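Local coordinates for protein polyketide synthase PksL (Bacillus subtilis, PDB 5E1V) that probably dehydrates beta-hydroxyacyl intermediates during bacillaene assembly, as the dehydratase domain of a split module in a trans-AT polyketide synthase, at residues Pro217-Ser222 / Asn268-Leu273. Numbering follows the deposited sequence.
Sequences PLFYES and NFTSKL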
loop_
_atom_site.group_PDB
_atom_site.type_symbol
_atom_site.label_atom_id
_atom_site.label_comp_id
_atom_site.label_asym_id
_atom_site.label_seq_id
_atom_site.Cartn_x
_atom_site.Cartn_y
_atom_site.Cartn_z
ATOM N N PRO A 217 -2.543 -8.554 -1.180
ATOM C CA PRO A 217 -2.522 -7.860 -2.446
ATOM C C PRO A 217 -2.068 -8.703 -3.639
ATOM O O PRO A 217 -1.189 -9.587 -3.534
ATOM C CB PRO A 217 -1.535 -6.704 -2.183
ATOM C CG PRO A 217 -1.805 -6.334 -0.749
ATOM C CD PRO A 217 -1.914 -7.725 -0.107
ATOM N N LEU A 218 -2.750 -8.435 -4.742
ATOM C CA LEU A 218 -2.558 -9.110 -6.010
ATOM C C LEU A 218 -2.302 -8.101 -7.146
ATOM O O LEU A 218 -1.418 -8.302 -7.912
ATOM C CB LEU A 218 -3.799 -9.905 -6.369
ATOM C CG LEU A 218 -3.691 -10.564 -7.781
ATOM C CD1 LEU A 218 -2.617 -11.648 -7.875
ATOM C CD2 LEU A 218 -5.028 -11.088 -8.343
ATOM N N PHE A 219 -3.132 -7.100 -7.249
ATOM C CA PHE A 219 -3.174 -6.159 -8.389
ATOM C C PHE A 219 -3.716 -4.758 -8.065
ATOM O O PHE A 219 -4.745 -4.619 -7.381
ATOM C CB PHE A 219 -4.044 -6.778 -9.519
ATOM C CG PHE A 219 -4.113 -5.975 -10.799
ATOM C CD1 PHE A 219 -3.189 -6.136 -11.802
ATOM C CD2 PHE A 219 -5.228 -5.199 -11.060
ATOM C CE1 PHE A 219 -3.304 -5.432 -13.006
ATOM C CE2 PHE A 219 -5.357 -4.501 -12.246
ATOM C CZ PHE A 219 -4.378 -4.568 -13.213
ATOM N N TYR A 220 -3.062 -3.720 -8.660
ATOM C CA TYR A 220 -3.464 -2.344 -8.603
ATOM C C TYR A 220 -3.695 -1.931 -10.022
ATOM O O TYR A 220 -2.772 -1.988 -10.787
ATOM C CB TYR A 220 -2.391 -1.335 -7.990
ATOM C CG TYR A 220 -1.713 -1.774 -6.721
ATOM C CD1 TYR A 220 -2.352 -2.664 -5.884
ATOM C CD2 TYR A 220 -0.386 -1.328 -6.361
ATOM C CE1 TYR A 220 -1.758 -3.161 -4.741
ATOM C CE2 TYR A 220 0.228 -1.869 -5.211
ATOM C CZ TYR A 220 -0.475 -2.768 -4.409
ATOM O OH TYR A 220 -0.033 -3.392 -3.233
ATOM N N GLU A 221 -4.881 -1.424 -10.361
ATOM C CA GLU A 221 -5.137 -0.921 -11.710
ATOM C C GLU A 221 -4.310 0.361 -11.983
ATOM O O GLU A 221 -3.559 0.512 -12.985
ATOM C CB GLU A 221 -6.642 -0.647 -11.910
ATOM C CG GLU A 221 -6.887 -0.072 -13.291
ATOM C CD GLU A 221 -8.343 -0.066 -13.674
ATOM O OE1 GLU A 221 -9.031 -1.068 -13.427
ATOM O OE2 GLU A 221 -8.779 0.969 -14.210
ATOM N N SER A 222 -4.392 1.271 -11.022
ATOM C CA SER A 222 -3.657 2.540 -11.089
ATOM C C SER A 222 -3.485 3.225 -9.747
ATOM O O SER A 222 -4.273 3.058 -8.807
ATOM C CB SER A 222 -4.354 3.574 -11.998
ATOM O OG SER A 222 -5.642 3.750 -11.632
ATOM N N ASN A 268 -9.089 0.210 -8.046
ATOM C CA ASN A 268 -9.205 -1.271 -8.112
ATOM C C ASN A 268 -8.014 -2.007 -7.509
ATOM O O ASN A 268 -7.352 -2.789 -8.128
ATOM C CB ASN A 268 -9.540 -1.722 -9.513
ATOM C CG ASN A 268 -11.039 -1.583 -9.777
ATOM O OD1 ASN A 268 -11.841 -2.098 -8.999
ATOM N ND2 ASN A 268 -11.408 -0.861 -10.810
ATOM N N PHE A 269 -7.766 -1.658 -6.265
ATOM C CA PHE A 269 -6.894 -2.452 -5.394
ATOM C C PHE A 269 -7.574 -3.820 -5.189
ATOM O O PHE A 269 -8.593 -3.935 -4.477
ATOM C CB PHE A 269 -6.643 -1.723 -4.104
ATOM C CG PHE A 269 -5.974 -2.535 -3.042
ATOM C CD1 PHE A 269 -5.160 -3.563 -3.358
ATOM C CD2 PHE A 269 -6.171 -2.244 -1.706
ATOM C CE1 PHE A 269 -4.552 -4.322 -2.378
ATOM C CE2 PHE A 269 -5.606 -3.026 -0.722
ATOM C CZ PHE A 269 -4.776 -4.074 -1.071
ATOM N N THR A 270 -6.973 -4.817 -5.831
ATOM C CA THR A 270 -7.443 -6.225 -5.860
ATOM C C THR A 270 -6.522 -7.091 -4.984
ATOM O O THR A 270 -5.267 -7.127 -5.172
ATOM C CB THR A 270 -7.359 -6.847 -7.265
ATOM O OG1 THR A 270 -7.915 -5.951 -8.263
ATOM C CG2 THR A 270 -8.094 -8.195 -7.284
ATOM N N SER A 271 -7.147 -7.875 -4.100
ATOM C CA SER A 271 -6.478 -8.834 -3.251
ATOM C C SER A 271 -7.113 -10.223 -3.406
ATOM O O SER A 271 -8.249 -10.359 -3.879
ATOM C CB SER A 271 -6.632 -8.371 -1.786
ATOM O OG SER A 271 -6.058 -7.088 -1.600
ATOM N N LYS A 272 -6.370 -11.244 -3.010
ATOM C CA LYS A 272 -6.754 -12.632 -3.304
ATOM C C LYS A 272 -6.662 -13.447 -2.058
ATOM O O LYS A 272 -5.739 -13.287 -1.264
ATOM C CB LYS A 272 -5.859 -13.248 -4.355
ATOM C CG LYS A 272 -6.213 -14.700 -4.758
ATOM C CD LYS A 272 -5.267 -15.249 -5.818
ATOM C CE LYS A 272 -4.014 -15.843 -5.188
ATOM N NZ LYS A 272 -2.890 -15.999 -6.169
ATOM N N LEU A 273 -7.664 -14.297 -1.859
ATOM C CA LEU A 273 -7.710 -15.155 -0.692
ATOM C C LEU A 273 -6.489 -16.023 -0.540
ATOM O O LEU A 273 -6.057 -16.666 -1.510
ATOM C CB LEU A 273 -8.959 -16.068 -0.839
ATOM C CG LEU A 273 -9.450 -16.941 0.283
ATOM C CD1 LEU A 273 -10.025 -16.130 1.424
ATOM C CD2 LEU A 273 -10.536 -17.800 -0.353
#
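The ring of Phe-269 meets Pro-217 at its edge, near its own plane, with CZ of Phe-269 3.7 Å from CG of Pro-217. Beside it stands the ring of Tyr-220, its plane turned 80° from that of Phe-269; the two are set obliquely, and Tyr-220 CE1 approaches Phe-269 CD1 to 3.7 Å. With CG anti to the backbone N (chi1 169°), Phe-269 lays its CD1-CE1-CZ side against both Tyr-220 and Pro-217, while Val-251 of the next strand adds a further contact. An alanine in place of Phe-269 removes the apolar neighbour shared by the Tyr-220 ring and the Pro-217 pyrrolidine and would probably loosen the packing on this side of the sheet. The Tyr-220 hydroxyl is hydrogen-bonded to Gly-31 O. Strands 215-225 and 262-273 run antiparallel in the hotdog-family dehydratase domain, between strands 53-59 and 248-256, and a classic beta bulge interrupts their pairing: Leu-218 and Phe-219 both face Thr-270. Thr-270 O is consequently gripped by two amides in its carbonyl plane, Leu-218 N at 2.9 Å and Phe-219 N at 3.0 Å, the latter on a lone pair and straighter. Thr-270 N answers with a 2.7 Å bond to Phe-219 O, nearly along the C=O axis. On the other face, Thr-270 OG1 sits at the edge of the Phe-219 ring, 4.0 Å from CD2, and donates to Asn-268 O from above that carbonyl's plane. Farther along, Glu-221 and Asn-268 lie side by side, Glu-221 CB 3.9 Å from Asn-268 CB, with Asn-268 OD1 hydrogen-bonded to Arg-243.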